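Local coordinates for kinectin 1 (Kinesin receptor) (Legionella pneumophila, PDB 4MU6), which is an effector of unknown molecular function, represented by its N-terminal coiled-coil domain, an elongated and mostly helical structure, at residues L5-I18 against C248-L262. Residues are numbered along the deposited sequence; the frame is centred on the assembly and turned at random.
Sequences LANCNIEELVTEHI and CSDLIQEADQINYPL
Ile10 drops as a knob into the hole formed by Leu251, Glu254, Ala255 and Ile258. With its CG1 anti to the backbone N (chi1 -164°), the long branch points into the partner helix, and Ile10 CD1 comes 3.6 Å from Ala255 CB. The small methyl of Ala255 suits this spot because it receives two knobs at once: Val14 CG2 also rests on Ala255 CB, at 3.6 Å. Val14, short and branched, fills the next hole, its CG1 turned to Asn259 and Leu262. In return Leu262 is a knob among Glu11, Val14, Thr15 and Ile18, and Ile18 CD1 presses unusually tightly on Leu262 CB (3.4 Å). Thr15 can border this apolar leucine because its OG1 donates to Glu11 O, 2.8 Å away within its own helix. Asn9 is the N-cap of that helix, OD1 accepting from Glu12 N. Before the cap, Leu5 sets CD1 against Cys248 CB and CD2 against Leu251 CD1, extending the apolar contact. The axes of segments 10-18 and 248-262 cross at -56°, closest at 9.6 Å, with mutual knobs-into-holes packing. Asn259 turns OD1 to Ile42 N, just before helix 43-105, while His17 bonds Ser48; helix 10-22 thus touches both helix 43-105 and helix 227-273.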
loop_
_atom_site.group_PDB
_atom_site.type_symbol
_atom_site.label_atom_id
_atom_site.label_comp_id
_atom_site.label_asym_id
_atom_site.label_seq_id
_atom_site.Cartn_x
_atom_site.Cartn_y
_atom_site.Cartn_z
ATOM N N LEU A 5 -16.262 -12.252 -11.859
ATOM C CA LEU A 5 -15.950 -12.175 -13.286
ATOM C C LEU A 5 -15.299 -13.462 -13.767
ATOM O O LEU A 5 -15.691 -14.017 -14.789
ATOM C CB LEU A 5 -15.040 -10.986 -13.612
ATOM C CG LEU A 5 -15.599 -9.575 -13.530
ATOM C CD1 LEU A 5 -14.637 -8.613 -14.191
ATOM C CD2 LEU A 5 -16.995 -9.484 -14.156
ATOM N N ALA A 6 -14.322 -13.939 -12.997
ATOM C CA ALA A 6 -13.556 -15.125 -13.353
ATOM C C ALA A 6 -14.409 -16.379 -13.419
ATOM O O ALA A 6 -14.042 -17.344 -14.088
ATOM C CB ALA A 6 -12.409 -15.329 -12.373
ATOM N N ASN A 7 -15.542 -16.363 -12.726
ATOM C CA ASN A 7 -16.418 -17.528 -12.666
ATOM C C ASN A 7 -17.714 -17.352 -13.457
ATOM O O ASN A 7 -18.643 -18.152 -13.328
ATOM C CB ASN A 7 -16.723 -17.888 -11.212
ATOM C CG ASN A 7 -15.501 -18.390 -10.477
ATOM O OD1 ASN A 7 -14.876 -19.371 -10.890
ATOM N ND2 ASN A 7 -15.129 -17.704 -9.396
ATOM N N CYS A 8 -17.766 -16.311 -14.281
ATOM C CA CYS A 8 -18.967 -16.024 -15.055
ATOM C C CYS A 8 -19.085 -16.930 -16.276
ATOM O O CYS A 8 -18.215 -16.931 -17.150
ATOM C CB CYS A 8 -19.000 -14.556 -15.490
ATOM S SG CYS A 8 -20.560 -14.024 -16.259
ATOM N N ASN A 9 -20.160 -17.710 -16.310
ATOM C CA ASN A 9 -20.574 -18.427 -17.510
ATOM C C ASN A 9 -21.413 -17.457 -18.315
ATOM O O ASN A 9 -22.566 -17.235 -17.988
ATOM C CB ASN A 9 -21.441 -19.620 -17.123
ATOM C CG ASN A 9 -21.766 -20.524 -18.306
ATOM O OD1 ASN A 9 -22.081 -20.060 -19.405
ATOM N ND2 ASN A 9 -21.684 -21.828 -18.079
ATOM N N ILE A 10 -20.843 -16.868 -19.356
ATOM C CA ILE A 10 -21.526 -15.775 -20.043
ATOM C C ILE A 10 -22.840 -16.215 -20.713
ATOM O O ILE A 10 -23.818 -15.466 -20.732
ATOM C CB ILE A 10 -20.579 -15.044 -21.033
ATOM C CG1 ILE A 10 -21.160 -13.694 -21.453
ATOM C CG2 ILE A 10 -20.277 -15.908 -22.226
ATOM C CD1 ILE A 10 -21.150 -12.671 -20.334
ATOM N N GLU A 11 -22.871 -17.441 -21.227
ATOM C CA GLU A 11 -24.056 -17.962 -21.902
ATOM C C GLU A 11 -25.202 -18.134 -20.915
ATOM O O GLU A 11 -26.349 -17.768 -21.190
ATOM C CB GLU A 11 -23.743 -19.299 -22.576
ATOM C CG GLU A 11 -24.904 -19.878 -23.348
ATOM C CD GLU A 11 -24.505 -21.068 -24.212
ATOM O OE1 GLU A 11 -23.413 -21.030 -24.832
ATOM O OE2 GLU A 11 -25.288 -22.042 -24.269
ATOM N N GLU A 12 -24.886 -18.689 -19.755
ATOM C CA GLU A 12 -25.884 -18.894 -18.717
ATOM C C GLU A 12 -26.409 -17.561 -18.159
ATOM O O GLU A 12 -27.575 -17.455 -17.781
ATOM C CB GLU A 12 -25.273 -19.742 -17.610
ATOM C CG GLU A 12 -26.242 -20.260 -16.591
ATOM C CD GLU A 12 -25.543 -21.110 -15.555
ATOM O OE1 GLU A 12 -24.450 -21.633 -15.866
ATOM O OE2 GLU A 12 -26.071 -21.242 -14.430
ATOM N N LEU A 13 -25.556 -16.543 -18.117
ATOM C CA LEU A 13 -25.992 -15.236 -17.622
ATOM C C LEU A 13 -26.981 -14.585 -18.586
ATOM O O LEU A 13 -28.047 -14.115 -18.180
ATOM C CB LEU A 13 -24.801 -14.304 -17.382
ATOM C CG LEU A 13 -25.151 -12.889 -16.899
ATOM C CD1 LEU A 13 -25.882 -12.949 -15.586
ATOM C CD2 LEU A 13 -23.903 -12.046 -16.750
ATOM N N VAL A 14 -26.623 -14.558 -19.865
ATOM C CA VAL A 14 -27.489 -13.962 -20.875
ATOM C C VAL A 14 -28.833 -14.687 -20.918
ATOM O O VAL A 14 -29.890 -14.054 -21.004
ATOM C CB VAL A 14 -26.810 -13.963 -22.259
ATOM C CG1 VAL A 14 -27.709 -13.333 -23.312
ATOM C CG2 VAL A 14 -25.472 -13.209 -22.176
ATOM N N THR A 15 -28.786 -16.009 -20.802
ATOM C CA THR A 15 -29.993 -16.824 -20.840
ATOM C C THR A 15 -30.925 -16.469 -19.690
ATOM O O THR A 15 -32.137 -16.323 -19.879
ATOM C CB THR A 15 -29.661 -18.325 -20.761
ATOM O OG1 THR A 15 -28.907 -18.705 -21.915
ATOM C CG2 THR A 15 -30.934 -19.148 -20.715
ATOM N N GLU A 16 -30.346 -16.332 -18.502
ATOM C CA GLU A 16 -31.119 -15.987 -17.323
ATOM C C GLU A 16 -31.810 -14.654 -17.548
ATOM O O GLU A 16 -32.984 -14.491 -17.227
ATOM C CB GLU A 16 -30.223 -15.921 -16.093
ATOM C CG GLU A 16 -30.978 -15.697 -14.787
ATOM C CD GLU A 16 -30.056 -15.301 -13.629
ATOM O OE1 GLU A 16 -30.202 -15.873 -12.526
ATOM O OE2 GLU A 16 -29.192 -14.413 -13.817
ATOM N N HIS A 17 -31.087 -13.707 -18.135
ATOM C CA HIS A 17 -31.663 -12.393 -18.404
ATOM C C HIS A 17 -32.683 -12.390 -19.552
ATOM O O HIS A 17 -33.622 -11.596 -19.555
ATOM C CB HIS A 17 -30.565 -11.363 -18.635
ATOM C CG HIS A 17 -29.854 -10.963 -17.382
ATOM N ND1 HIS A 17 -30.042 -9.739 -16.780
ATOM C CD2 HIS A 17 -28.971 -11.635 -16.604
ATOM C CE1 HIS A 17 -29.296 -9.667 -15.692
ATOM N NE2 HIS A 17 -28.635 -10.804 -15.563
ATOM N N ILE A 18 -32.491 -13.265 -20.530
ATOM C CA ILE A 18 -33.495 -13.429 -21.579
ATOM C C ILE A 18 -34.767 -14.027 -21.000
ATOM O O ILE A 18 -35.863 -13.552 -21.280
ATOM C CB ILE A 18 -32.997 -14.336 -22.699
ATOM C CG1 ILE A 18 -31.921 -13.615 -23.497
ATOM C CG2 ILE A 18 -34.160 -14.764 -23.624
ATOM C CD1 ILE A 18 -31.138 -14.544 -24.372
ATOM N N CYS A 248 -13.998 -7.351 -17.778
ATOM C CA CYS A 248 -15.390 -6.936 -17.804
ATOM C C CYS A 248 -15.799 -6.447 -19.194
ATOM O O CYS A 248 -16.886 -6.781 -19.676
ATOM C CB CYS A 248 -15.624 -5.828 -16.777
ATOM S SG CYS A 248 -17.337 -5.279 -16.679
ATOM N N SER A 249 -14.939 -5.650 -19.832
ATOM C CA SER A 249 -15.208 -5.225 -21.204
ATOM C C SER A 249 -15.344 -6.409 -22.166
ATOM O O SER A 249 -16.181 -6.382 -23.075
ATOM C CB SER A 249 -14.137 -4.268 -21.715
ATOM O OG SER A 249 -14.545 -2.934 -21.486
ATOM N N ASP A 250 -14.536 -7.445 -21.959
ATOM C CA ASP A 250 -14.561 -8.615 -22.845
ATOM C C ASP A 250 -15.833 -9.435 -22.650
ATOM O O ASP A 250 -16.407 -9.947 -23.608
ATOM C CB ASP A 250 -13.344 -9.516 -22.602
ATOM C CG ASP A 250 -12.052 -8.906 -23.102
ATOM O OD1 ASP A 250 -12.110 -7.898 -23.840
ATOM O OD2 ASP A 250 -10.977 -9.452 -22.766
ATOM N N LEU A 251 -16.243 -9.574 -21.394
ATOM C CA LEU A 251 -17.465 -10.292 -21.047
ATOM C C LEU A 251 -18.702 -9.585 -21.598
ATOM O O LEU A 251 -19.649 -10.219 -22.087
ATOM C CB LEU A 251 -17.558 -10.452 -19.531
ATOM C CG LEU A 251 -16.737 -11.621 -18.974
ATOM C CD1 LEU A 251 -16.674 -11.589 -17.448
ATOM C CD2 LEU A 251 -17.312 -12.951 -19.471
ATOM N N ILE A 252 -18.690 -8.259 -21.538
ATOM C CA ILE A 252 -19.771 -7.496 -22.127
ATOM C C ILE A 252 -19.817 -7.711 -23.644
ATOM O O ILE A 252 -20.887 -7.949 -24.212
ATOM C CB ILE A 252 -19.679 -6.012 -21.761
ATOM C CG1 ILE A 252 -19.955 -5.842 -20.260
ATOM C CG2 ILE A 252 -20.693 -5.194 -22.567
ATOM C CD1 ILE A 252 -19.400 -4.579 -19.682
ATOM N N GLN A 253 -18.658 -7.651 -24.294
ATOM C CA GLN A 253 -18.605 -7.869 -25.728
ATOM C C GLN A 253 -19.069 -9.274 -26.099
ATOM O O GLN A 253 -19.769 -9.449 -27.081
ATOM C CB GLN A 253 -17.202 -7.600 -26.282
ATOM C CG GLN A 253 -17.087 -7.818 -27.784
ATOM C CD GLN A 253 -18.105 -7.009 -28.573
ATOM O OE1 GLN A 253 -18.519 -5.924 -28.155
ATOM N NE2 GLN A 253 -18.520 -7.539 -29.720
ATOM N N GLU A 254 -18.686 -10.267 -25.305
ATOM C CA GLU A 254 -19.127 -11.640 -25.530
ATOM C C GLU A 254 -20.649 -11.778 -25.434
ATOM O O GLU A 254 -21.307 -12.328 -26.334
ATOM C CB GLU A 254 -18.472 -12.579 -24.525
ATOM C CG GLU A 254 -18.161 -13.951 -25.092
ATOM C CD GLU A 254 -17.181 -14.736 -24.232
ATOM O OE1 GLU A 254 -16.361 -14.105 -23.524
ATOM O OE2 GLU A 254 -17.233 -15.989 -24.273
ATOM N N ALA A 255 -21.195 -11.292 -24.329
ATOM C CA ALA A 255 -22.623 -11.302 -24.085
ATOM C C ALA A 255 -23.367 -10.589 -25.202
ATOM O O ALA A 255 -24.466 -10.994 -25.572
ATOM C CB ALA A 255 -22.940 -10.647 -22.727
ATOM N N ASP A 256 -22.772 -9.518 -25.721
ATOM C CA ASP A 256 -23.321 -8.811 -26.872
ATOM C C ASP A 256 -23.396 -9.745 -28.079
ATOM O O ASP A 256 -24.408 -9.797 -28.774
ATOM C CB ASP A 256 -22.444 -7.603 -27.214
ATOM C CG ASP A 256 -22.905 -6.875 -28.468
ATOM O OD1 ASP A 256 -22.654 -7.375 -29.594
ATOM O OD2 ASP A 256 -23.506 -5.791 -28.326
ATOM N N GLN A 257 -22.315 -10.481 -28.324
ATOM C CA GLN A 257 -22.222 -11.344 -29.504
ATOM C C GLN A 257 -23.282 -12.440 -29.545
ATOM O O GLN A 257 -23.768 -12.805 -30.614
ATOM C CB GLN A 257 -20.838 -11.990 -29.580
ATOM C CG GLN A 257 -19.734 -11.051 -29.996
ATOM C CD GLN A 257 -19.861 -10.622 -31.440
ATOM O OE1 GLN A 257 -20.483 -9.600 -31.745
ATOM N NE2 GLN A 257 -19.273 -11.403 -32.343
ATOM N N ILE A 258 -23.640 -12.960 -28.378
ATOM C CA ILE A 258 -24.505 -14.129 -28.310
ATOM C C ILE A 258 -25.955 -13.811 -27.937
ATOM O O ILE A 258 -26.786 -14.705 -27.901
ATOM C CB ILE A 258 -23.966 -15.148 -27.294
ATOM C CG1 ILE A 258 -24.022 -14.561 -25.882
ATOM C CG2 ILE A 258 -22.546 -15.575 -27.663
ATOM C CD1 ILE A 258 -23.692 -15.564 -24.793
ATOM N N ASN A 259 -26.240 -12.545 -27.641
ATOM C CA ASN A 259 -27.561 -12.105 -27.205
ATOM C C ASN A 259 -28.660 -12.480 -28.205
ATOM O O ASN A 259 -29.615 -13.185 -27.861
ATOM C CB ASN A 259 -27.547 -10.590 -26.993
ATOM C CG ASN A 259 -28.849 -10.051 -26.411
ATOM O OD1 ASN A 259 -29.813 -9.830 -27.141
ATOM N ND2 ASN A 259 -28.861 -9.781 -25.095
ATOM N N TYR A 260 -28.531 -11.999 -29.436
ATOM C CA TYR A 260 -29.580 -12.194 -30.427
ATOM C C TYR A 260 -29.924 -13.666 -30.726
ATOM O O TYR A 260 -31.101 -14.032 -30.703
ATOM C CB TYR A 260 -29.295 -11.416 -31.721
ATOM C CG TYR A 260 -30.381 -11.621 -32.746
ATOM C CD1 TYR A 260 -31.562 -10.901 -32.673
ATOM C CD2 TYR A 260 -30.236 -12.552 -33.781
ATOM C CE1 TYR A 260 -32.575 -11.087 -33.600
ATOM C CE2 TYR A 260 -31.248 -12.756 -34.710
ATOM C CZ TYR A 260 -32.417 -12.022 -34.611
ATOM O OH TYR A 260 -33.427 -12.191 -35.519
ATOM N N PRO A 261 -28.913 -14.515 -31.013
ATOM C CA PRO A 261 -29.302 -15.900 -31.329
ATOM C C PRO A 261 -29.973 -16.603 -30.143
ATOM O O PRO A 261 -30.882 -17.409 -30.345
ATOM C CB PRO A 261 -27.977 -16.586 -31.677
ATOM C CG PRO A 261 -27.015 -15.460 -32.010
ATOM C CD PRO A 261 -27.466 -14.278 -31.200
ATOM N N LEU A 262 -29.547 -16.285 -28.926
ATOM C CA LEU A 262 -30.138 -16.904 -27.746
ATOM C C LEU A 262 -31.578 -16.446 -27.576
ATOM O O LEU A 262 -32.465 -17.231 -27.228
ATOM C CB LEU A 262 -29.330 -16.560 -26.484
ATOM C CG LEU A 262 -28.061 -17.365 -26.187
ATOM C CD1 LEU A 262 -27.489 -16.983 -24.813
ATOM C CD2 LEU A 262 -28.350 -18.859 -26.243
#